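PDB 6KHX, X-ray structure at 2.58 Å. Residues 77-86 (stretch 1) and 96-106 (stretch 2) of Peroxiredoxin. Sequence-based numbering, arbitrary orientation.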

# COMPACT_ATOMS: atom_id res chain seq x y z
N SER B 77 -34.19 -13.39 19.66
CA SER B 77 -33.85 -12.99 21.02
C SER B 77 -34.25 -14.06 22.04
O SER B 77 -35.05 -14.96 21.76
CB SER B 77 -34.53 -11.66 21.36
OG SER B 77 -35.86 -11.88 21.82
N GLU B 78 -33.69 -13.93 23.24
CA GLU B 78 -34.07 -14.82 24.33
C GLU B 78 -35.53 -14.63 24.72
O GLU B 78 -36.16 -15.55 25.24
CB GLU B 78 -33.16 -14.58 25.54
CG GLU B 78 -33.34 -13.23 26.26
CD GLU B 78 -32.64 -12.06 25.57
OE1 GLU B 78 -32.26 -12.18 24.39
OE2 GLU B 78 -32.46 -11.00 26.22
N PHE B 79 -36.09 -13.44 24.48
CA PHE B 79 -37.49 -13.20 24.80
C PHE B 79 -38.43 -13.85 23.79
O PHE B 79 -39.50 -14.34 24.16
CB PHE B 79 -37.76 -11.70 24.90
CG PHE B 79 -37.27 -11.09 26.18
CD1 PHE B 79 -35.97 -10.65 26.31
CD2 PHE B 79 -38.12 -10.98 27.28
CE1 PHE B 79 -35.52 -10.10 27.51
CE2 PHE B 79 -37.68 -10.43 28.47
CZ PHE B 79 -36.38 -10.00 28.58
N SER B 80 -38.06 -13.90 22.51
CA SER B 80 -38.85 -14.69 21.57
C SER B 80 -38.80 -16.17 21.93
O SER B 80 -39.82 -16.87 21.89
CB SER B 80 -38.37 -14.46 20.14
OG SER B 80 -38.65 -13.14 19.74
N HIS B 81 -37.61 -16.68 22.29
CA HIS B 81 -37.49 -18.06 22.75
C HIS B 81 -38.40 -18.31 23.96
O HIS B 81 -39.14 -19.30 24.00
CB HIS B 81 -36.04 -18.37 23.12
CG HIS B 81 -35.10 -18.38 21.95
ND1 HIS B 81 -35.52 -18.26 20.65
CD2 HIS B 81 -33.75 -18.48 21.91
CE1 HIS B 81 -34.47 -18.30 19.84
NE2 HIS B 81 -33.39 -18.44 20.58
N TRP B 82 -38.33 -17.43 24.95
CA TRP B 82 -39.13 -17.59 26.16
C TRP B 82 -40.62 -17.55 25.86
O TRP B 82 -41.40 -18.36 26.37
CB TRP B 82 -38.74 -16.53 27.19
CG TRP B 82 -39.73 -16.38 28.30
CD1 TRP B 82 -39.78 -17.10 29.46
CD2 TRP B 82 -40.83 -15.46 28.35
NE1 TRP B 82 -40.84 -16.68 30.23
CE2 TRP B 82 -41.49 -15.67 29.57
CE3 TRP B 82 -41.30 -14.48 27.47
CZ2 TRP B 82 -42.61 -14.94 29.94
CZ3 TRP B 82 -42.41 -13.75 27.84
CH2 TRP B 82 -43.06 -13.98 29.06
N ALA B 83 -41.05 -16.59 25.03
CA ALA B 83 -42.45 -16.55 24.62
C ALA B 83 -42.86 -17.83 23.90
O ALA B 83 -43.98 -18.32 24.07
CB ALA B 83 -42.70 -15.32 23.74
N TRP B 84 -41.95 -18.40 23.11
CA TRP B 84 -42.29 -19.58 22.32
C TRP B 84 -42.43 -20.82 23.19
O TRP B 84 -43.30 -21.66 22.94
CB TRP B 84 -41.24 -19.80 21.24
CG TRP B 84 -41.75 -20.51 20.04
CD1 TRP B 84 -43.06 -20.70 19.69
CD2 TRP B 84 -40.97 -21.14 19.01
NE1 TRP B 84 -43.14 -21.39 18.51
CE2 TRP B 84 -41.88 -21.68 18.07
CE3 TRP B 84 -39.60 -21.29 18.79
CZ2 TRP B 84 -41.45 -22.35 16.93
CZ3 TRP B 84 -39.18 -21.97 17.66
CH2 TRP B 84 -40.10 -22.49 16.74
N VAL B 85 -41.57 -20.97 24.20
CA VAL B 85 -41.74 -22.10 25.12
C VAL B 85 -42.95 -21.92 26.02
O VAL B 85 -43.34 -22.87 26.71
CB VAL B 85 -40.49 -22.34 25.99
CG1 VAL B 85 -39.25 -22.52 25.12
CG2 VAL B 85 -40.32 -21.23 27.01
N ASN B 86 -43.54 -20.73 26.06
CA ASN B 86 -44.78 -20.49 26.78
C ASN B 86 -46.00 -20.45 25.85
O ASN B 86 -47.06 -19.96 26.26
CB ASN B 86 -44.68 -19.21 27.60
CG ASN B 86 -43.88 -19.41 28.88
OD1 ASN B 86 -44.40 -19.91 29.88
ND2 ASN B 86 -42.62 -19.00 28.86
N GLY B 96 -42.86 -27.12 26.76
CA GLY B 96 -42.25 -28.33 27.23
C GLY B 96 -40.82 -28.57 26.78
O GLY B 96 -40.20 -29.53 27.26
N VAL B 97 -40.29 -27.75 25.88
CA VAL B 97 -38.88 -27.85 25.51
C VAL B 97 -38.04 -27.30 26.66
O VAL B 97 -38.19 -26.14 27.05
CB VAL B 97 -38.60 -27.12 24.20
CG1 VAL B 97 -37.10 -27.05 23.94
CG2 VAL B 97 -39.31 -27.82 23.05
N SER B 98 -37.17 -28.14 27.23
CA SER B 98 -36.47 -27.81 28.46
C SER B 98 -34.96 -27.66 28.31
O SER B 98 -34.33 -27.08 29.21
CB SER B 98 -36.74 -28.88 29.52
OG SER B 98 -36.28 -30.15 29.08
N TYR B 99 -34.36 -28.17 27.24
CA TYR B 99 -32.92 -28.03 27.03
C TYR B 99 -32.59 -26.59 26.63
O TYR B 99 -33.48 -25.81 26.28
CB TYR B 99 -32.44 -29.04 25.99
CG TYR B 99 -33.14 -28.94 24.66
CD1 TYR B 99 -32.70 -28.04 23.69
CD2 TYR B 99 -34.21 -29.76 24.36
CE1 TYR B 99 -33.34 -27.95 22.47
CE2 TYR B 99 -34.85 -29.68 23.14
CZ TYR B 99 -34.41 -28.78 22.20
OH TYR B 99 -35.05 -28.69 20.99
N PRO B 100 -31.31 -26.20 26.68
CA PRO B 100 -30.97 -24.80 26.40
C PRO B 100 -31.25 -24.42 24.95
O PRO B 100 -30.91 -25.15 24.02
CB PRO B 100 -29.47 -24.73 26.70
CG PRO B 100 -29.20 -25.89 27.59
CD PRO B 100 -30.14 -26.96 27.13
N ILE B 101 -31.89 -23.26 24.78
CA ILE B 101 -32.10 -22.65 23.47
C ILE B 101 -31.37 -21.31 23.49
O ILE B 101 -31.80 -20.38 24.17
CB ILE B 101 -33.58 -22.47 23.13
CG1 ILE B 101 -34.34 -23.78 23.39
CG2 ILE B 101 -33.72 -21.99 21.69
CD1 ILE B 101 -35.85 -23.68 23.20
N VAL B 102 -30.25 -21.24 22.76
CA VAL B 102 -29.37 -20.08 22.79
C VAL B 102 -29.91 -18.99 21.89
O VAL B 102 -30.42 -19.26 20.80
CB VAL B 102 -27.95 -20.50 22.36
CG1 VAL B 102 -27.01 -19.29 22.32
CG2 VAL B 102 -27.42 -21.57 23.28
N SER B 103 -29.77 -17.74 22.33
CA SER B 103 -30.13 -16.59 21.51
C SER B 103 -28.87 -16.04 20.86
O SER B 103 -28.05 -15.39 21.52
CB SER B 103 -30.82 -15.52 22.37
OG SER B 103 -30.94 -14.31 21.65
N ASP B 104 -28.72 -16.28 19.55
CA ASP B 104 -27.61 -15.72 18.77
C ASP B 104 -28.00 -14.34 18.23
O ASP B 104 -28.05 -14.09 17.03
CB ASP B 104 -27.23 -16.67 17.63
CG ASP B 104 -26.03 -16.17 16.82
OD1 ASP B 104 -25.25 -15.33 17.32
OD2 ASP B 104 -25.89 -16.61 15.66
N ILE B 105 -28.26 -13.44 19.18
CA ILE B 105 -28.91 -12.17 18.86
C ILE B 105 -28.04 -11.29 17.98
O ILE B 105 -28.56 -10.47 17.21
CB ILE B 105 -29.31 -11.46 20.17
CG1 ILE B 105 -30.30 -10.33 19.90
CG2 ILE B 105 -28.08 -10.95 20.90
CD1 ILE B 105 -31.14 -9.97 21.11
N ASN B 106 -26.71 -11.44 18.05
CA ASN B 106 -25.80 -10.67 17.22
C ASN B 106 -25.43 -11.37 15.92
O ASN B 106 -24.72 -10.78 15.09
CB ASN B 106 -24.51 -10.37 17.99
CG ASN B 106 -24.73 -9.44 19.15
OD1 ASN B 106 -25.63 -8.60 19.13
ND2 ASN B 106 -23.91 -9.58 20.19

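The helix that begins at E78 packs against the short strand 101-103 with the two chain directions 149° apart, roughly antiparallel, and with axes 8.2 Å apart at their closest. The backbones draw nearest at the start of the helix, where the CA atoms of E78 and S103 are 5.2 Å apart; the CA atoms of H81 and I101 lie 7.1 Å apart. The helix is held by i to i+4 bonds, such as H81 N to S77 O at 3.1 Å and V85 N to H81 O at 3.0 Å. S77 caps its first turn: S77 OG accepts from S80 N at 3.1 Å and, weakly, from F79 N at 3.1 Å, since a short hydroxyl side chain can reach forward to first-turn amides that have no helical carbonyl partner.

H81 is the centre of the contact. Its CB points toward the strand, and H81 NE2 donates to V102 O at 3.1 Å, with an angle of 141° at the hydrogen. The acceptor lies near the ring plane, where a nitrogen's hydrogen is directed. I101 CG2 sits over one face of the same ring, 21° off the normal and 3.5 Å from H81 CD2, a CH-pi contact. Histidine thus offers a polar edge to a carbonyl and a flat face to a methyl. H81 ND1 is satisfied elsewhere in the structure.

One turn on, V85 also points toward the strand, and V85 CG1 meets I101 CD1 at 4.1 Å; a branched aliphatic pair suits this buried, apolar place. At the other end, small S103 allows close backbone approach: its OG lies 3.3 Å from S77 CA. E78 N and S103 OG are 3.2 Å apart, but the angle is too poor for a hydrogen bond. Beyond the strand, I105 points toward the helix, its CD1 3.8 Å from S77 CB and 4.1 Å from E78 OE1, so its long aliphatic side chain covers the start of the helix.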